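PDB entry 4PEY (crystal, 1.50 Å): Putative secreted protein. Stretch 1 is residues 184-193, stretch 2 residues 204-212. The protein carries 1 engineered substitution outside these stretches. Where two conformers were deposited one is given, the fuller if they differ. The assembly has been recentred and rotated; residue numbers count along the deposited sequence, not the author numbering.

Stretch 1 (184-193) GWGNGVWNMT
Stretch 2, residues 204-212: SFPEPPYTT

Strands 191-193 and 210-212 run parallel, axes 4.8 Å apart at closest and inclined by 20°, with M192 opposite Y210 (CA-CA 5.1 Å) and T193 opposite T211 (CA-CA 4.6 Å). Between the stretches 436 Å² is buried, P209 and Y210 being most covered. M192 (phi/psi -102/113) reaches stretch 2 with both polar backbone atoms: its N donates to P209 O (3.0 Å, 155°) and its O accepts from T211 N (3.0 Å, 168°). CA-H...O contacts extend the ladder, Y210 CA to M192 O (3.4 Å) and T193 CA to T211 O (3.3 Å). Water 2 O lies near P209 O (2.9 Å), N191 OD1 (2.7 Å) and T211 OG1 (2.6 Å), able to donate to two at a time. T193 OG1 (chi1 m) donates to N191 OD1 (chi1 t) at 2.8 Å. P209 packs its ring on loop carbonyls: CG lies 3.3 Å from V189 O and CB 3.3 Å from W190 O. On their shared face, M192 CB (m, p, t) meets Y210 CD1 at 3.8 Å. Y210 (chi1 m, chi2 -34°) extends to the W185 indole (chi1 t), Y210 OH standing 3.5 Å from W185 CD1 but without a hydrogen bond to stretch 1; G188 N, 3.4 Å from Y210 OH, has a poor angle. At G188 a CB would clash with Y210 CE1. W185 NE1 bonds weakly to N187 O (3.0 Å).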

# COMPACT_ATOMS: atom_id res chain seq x y z
N GLY A 184 6.92 21.73 5.99
CA GLY A 184 5.95 22.46 5.20
C GLY A 184 5.29 21.53 4.20
O GLY A 184 5.78 20.42 3.96
N TRP A 185 4.19 21.98 3.62
CA TRP A 185 3.47 21.22 2.61
C TRP A 185 3.05 22.16 1.50
O TRP A 185 2.33 23.13 1.74
CB TRP A 185 2.25 20.52 3.21
CG TRP A 185 1.68 19.52 2.27
CD1 TRP A 185 0.78 19.75 1.27
CD2 TRP A 185 1.99 18.12 2.23
NE1 TRP A 185 0.51 18.57 0.60
CE2 TRP A 185 1.24 17.56 1.17
CE3 TRP A 185 2.82 17.29 2.99
CZ2 TRP A 185 1.29 16.20 0.85
CZ3 TRP A 185 2.88 15.94 2.67
CH2 TRP A 185 2.12 15.41 1.61
N GLY A 186 3.49 21.87 0.27
CA GLY A 186 3.44 22.85 -0.80
C GLY A 186 2.10 23.10 -1.47
O GLY A 186 1.75 24.25 -1.78
N ASN A 187 1.35 22.03 -1.73
CA ASN A 187 0.08 22.17 -2.45
C ASN A 187 -0.76 20.91 -2.38
O ASN A 187 -0.28 19.84 -1.96
CB ASN A 187 0.34 22.53 -3.93
CG ASN A 187 0.96 21.38 -4.72
OD1 ASN A 187 2.12 21.02 -4.52
ND2 ASN A 187 0.18 20.80 -5.63
N GLY A 188 -2.03 21.03 -2.77
CA GLY A 188 -2.91 19.88 -2.91
C GLY A 188 -3.56 19.94 -4.28
O GLY A 188 -3.84 21.02 -4.79
N VAL A 189 -3.80 18.78 -4.88
CA VAL A 189 -4.39 18.71 -6.21
C VAL A 189 -5.84 18.21 -6.11
O VAL A 189 -6.76 19.02 -6.23
CB VAL A 189 -3.54 17.83 -7.14
CG1 VAL A 189 -4.18 17.67 -8.52
CG2 VAL A 189 -2.15 18.45 -7.28
N TRP A 190 -6.04 16.91 -5.86
CA TRP A 190 -7.40 16.40 -5.67
C TRP A 190 -7.71 15.94 -4.24
O TRP A 190 -8.83 16.11 -3.77
CB TRP A 190 -7.69 15.22 -6.61
CG TRP A 190 -7.63 15.55 -8.08
CD1 TRP A 190 -7.66 16.78 -8.66
CD2 TRP A 190 -7.47 14.60 -9.14
NE1 TRP A 190 -7.55 16.66 -10.02
CE2 TRP A 190 -7.44 15.33 -10.34
CE3 TRP A 190 -7.39 13.21 -9.19
CZ2 TRP A 190 -7.30 14.72 -11.59
CZ3 TRP A 190 -7.25 12.60 -10.41
CH2 TRP A 190 -7.21 13.35 -11.60
N ASN A 191 -6.72 15.34 -3.56
CA ASN A 191 -6.99 14.74 -2.25
C ASN A 191 -5.72 14.49 -1.47
O ASN A 191 -5.12 13.42 -1.60
CB ASN A 191 -7.77 13.42 -2.42
CG ASN A 191 -7.93 12.66 -1.10
OD1 ASN A 191 -7.88 13.23 -0.02
ND2 ASN A 191 -8.11 11.34 -1.21
N MET A 192 -5.28 15.44 -0.69
CA MET A 192 -4.19 15.25 0.22
C MET A 192 -4.69 15.07 1.65
O MET A 192 -5.29 15.96 2.21
CB MET A 192 -3.20 16.43 0.16
CG MET A 192 -2.21 16.46 -1.01
SD MET A 192 -2.86 16.10 -2.68
CE MET A 192 -1.33 16.07 -3.62
N THR A 193 -4.49 13.88 2.17
CA THR A 193 -5.01 13.52 3.49
C THR A 193 -3.86 13.30 4.48
O THR A 193 -2.80 12.74 4.14
CB THR A 193 -5.91 12.26 3.40
OG1 THR A 193 -7.07 12.56 2.62
CG2 THR A 193 -6.36 11.76 4.77
N SER A 204 -9.05 22.00 5.21
CA SER A 204 -9.50 23.09 4.34
C SER A 204 -10.31 22.64 3.13
O SER A 204 -10.71 23.48 2.33
CB SER A 204 -8.29 23.89 3.85
OG SER A 204 -7.50 23.10 2.99
N PHE A 205 -10.52 21.33 2.98
CA PHE A 205 -11.28 20.79 1.85
C PHE A 205 -12.59 21.58 1.66
O PHE A 205 -13.31 21.84 2.62
CB PHE A 205 -11.57 19.30 2.10
CG PHE A 205 -12.10 18.55 0.91
CD1 PHE A 205 -13.47 18.53 0.64
CD2 PHE A 205 -11.25 17.82 0.09
CE1 PHE A 205 -13.96 17.83 -0.46
CE2 PHE A 205 -11.74 17.12 -1.00
CZ PHE A 205 -13.09 17.12 -1.27
N PRO A 206 -12.90 21.96 0.41
CA PRO A 206 -12.29 21.52 -0.85
C PRO A 206 -11.11 22.35 -1.36
O PRO A 206 -10.43 21.89 -2.28
CB PRO A 206 -13.45 21.63 -1.84
CG PRO A 206 -14.24 22.78 -1.33
CD PRO A 206 -14.16 22.70 0.17
N GLU A 207 -10.87 23.54 -0.83
CA GLU A 207 -9.81 24.39 -1.38
C GLU A 207 -8.88 24.97 -0.32
O GLU A 207 -9.28 25.82 0.48
CB GLU A 207 -10.42 25.52 -2.22
CG GLU A 207 -9.38 26.29 -3.01
CD GLU A 207 -8.47 25.39 -3.81
OE1 GLU A 207 -8.98 24.46 -4.48
OE2 GLU A 207 -7.24 25.59 -3.77
N PRO A 208 -7.62 24.51 -0.30
CA PRO A 208 -7.07 23.38 -1.07
C PRO A 208 -7.67 22.07 -0.56
O PRO A 208 -8.27 22.08 0.52
CB PRO A 208 -5.56 23.45 -0.78
CG PRO A 208 -5.31 24.82 -0.24
CD PRO A 208 -6.58 25.22 0.46
N PRO A 209 -7.55 20.98 -1.32
CA PRO A 209 -8.22 19.74 -0.90
C PRO A 209 -7.44 19.00 0.20
O PRO A 209 -6.94 17.89 -0.01
CB PRO A 209 -8.27 18.92 -2.19
CG PRO A 209 -7.06 19.39 -2.97
CD PRO A 209 -6.95 20.87 -2.66
N TYR A 210 -7.38 19.63 1.37
CA TYR A 210 -6.69 19.07 2.53
C TYR A 210 -7.67 18.47 3.54
O TYR A 210 -8.52 19.18 4.10
CB TYR A 210 -5.85 20.15 3.22
CG TYR A 210 -4.68 20.69 2.42
CD1 TYR A 210 -3.97 19.89 1.54
CD2 TYR A 210 -4.29 22.02 2.58
CE1 TYR A 210 -2.88 20.41 0.83
CE2 TYR A 210 -3.22 22.54 1.87
CZ TYR A 210 -2.52 21.73 1.00
OH TYR A 210 -1.45 22.27 0.32
N THR A 211 -7.52 17.18 3.79
CA THR A 211 -8.27 16.47 4.82
C THR A 211 -7.30 16.18 5.95
O THR A 211 -6.36 15.42 5.76
CB THR A 211 -8.86 15.15 4.28
OG1 THR A 211 -9.79 15.44 3.23
CG2 THR A 211 -9.57 14.36 5.39
N THR A 212 -7.50 16.81 7.10
CA THR A 212 -6.50 16.77 8.16
C THR A 212 -7.09 16.31 9.49
O THR A 212 -7.98 16.97 10.04
CB THR A 212 -5.84 18.15 8.34
OG1 THR A 212 -5.29 18.57 7.09
CG2 THR A 212 -4.76 18.11 9.40
O HOH W 1 -5.56 23.81 -4.49
O HOH W 2 -8.57 15.65 0.89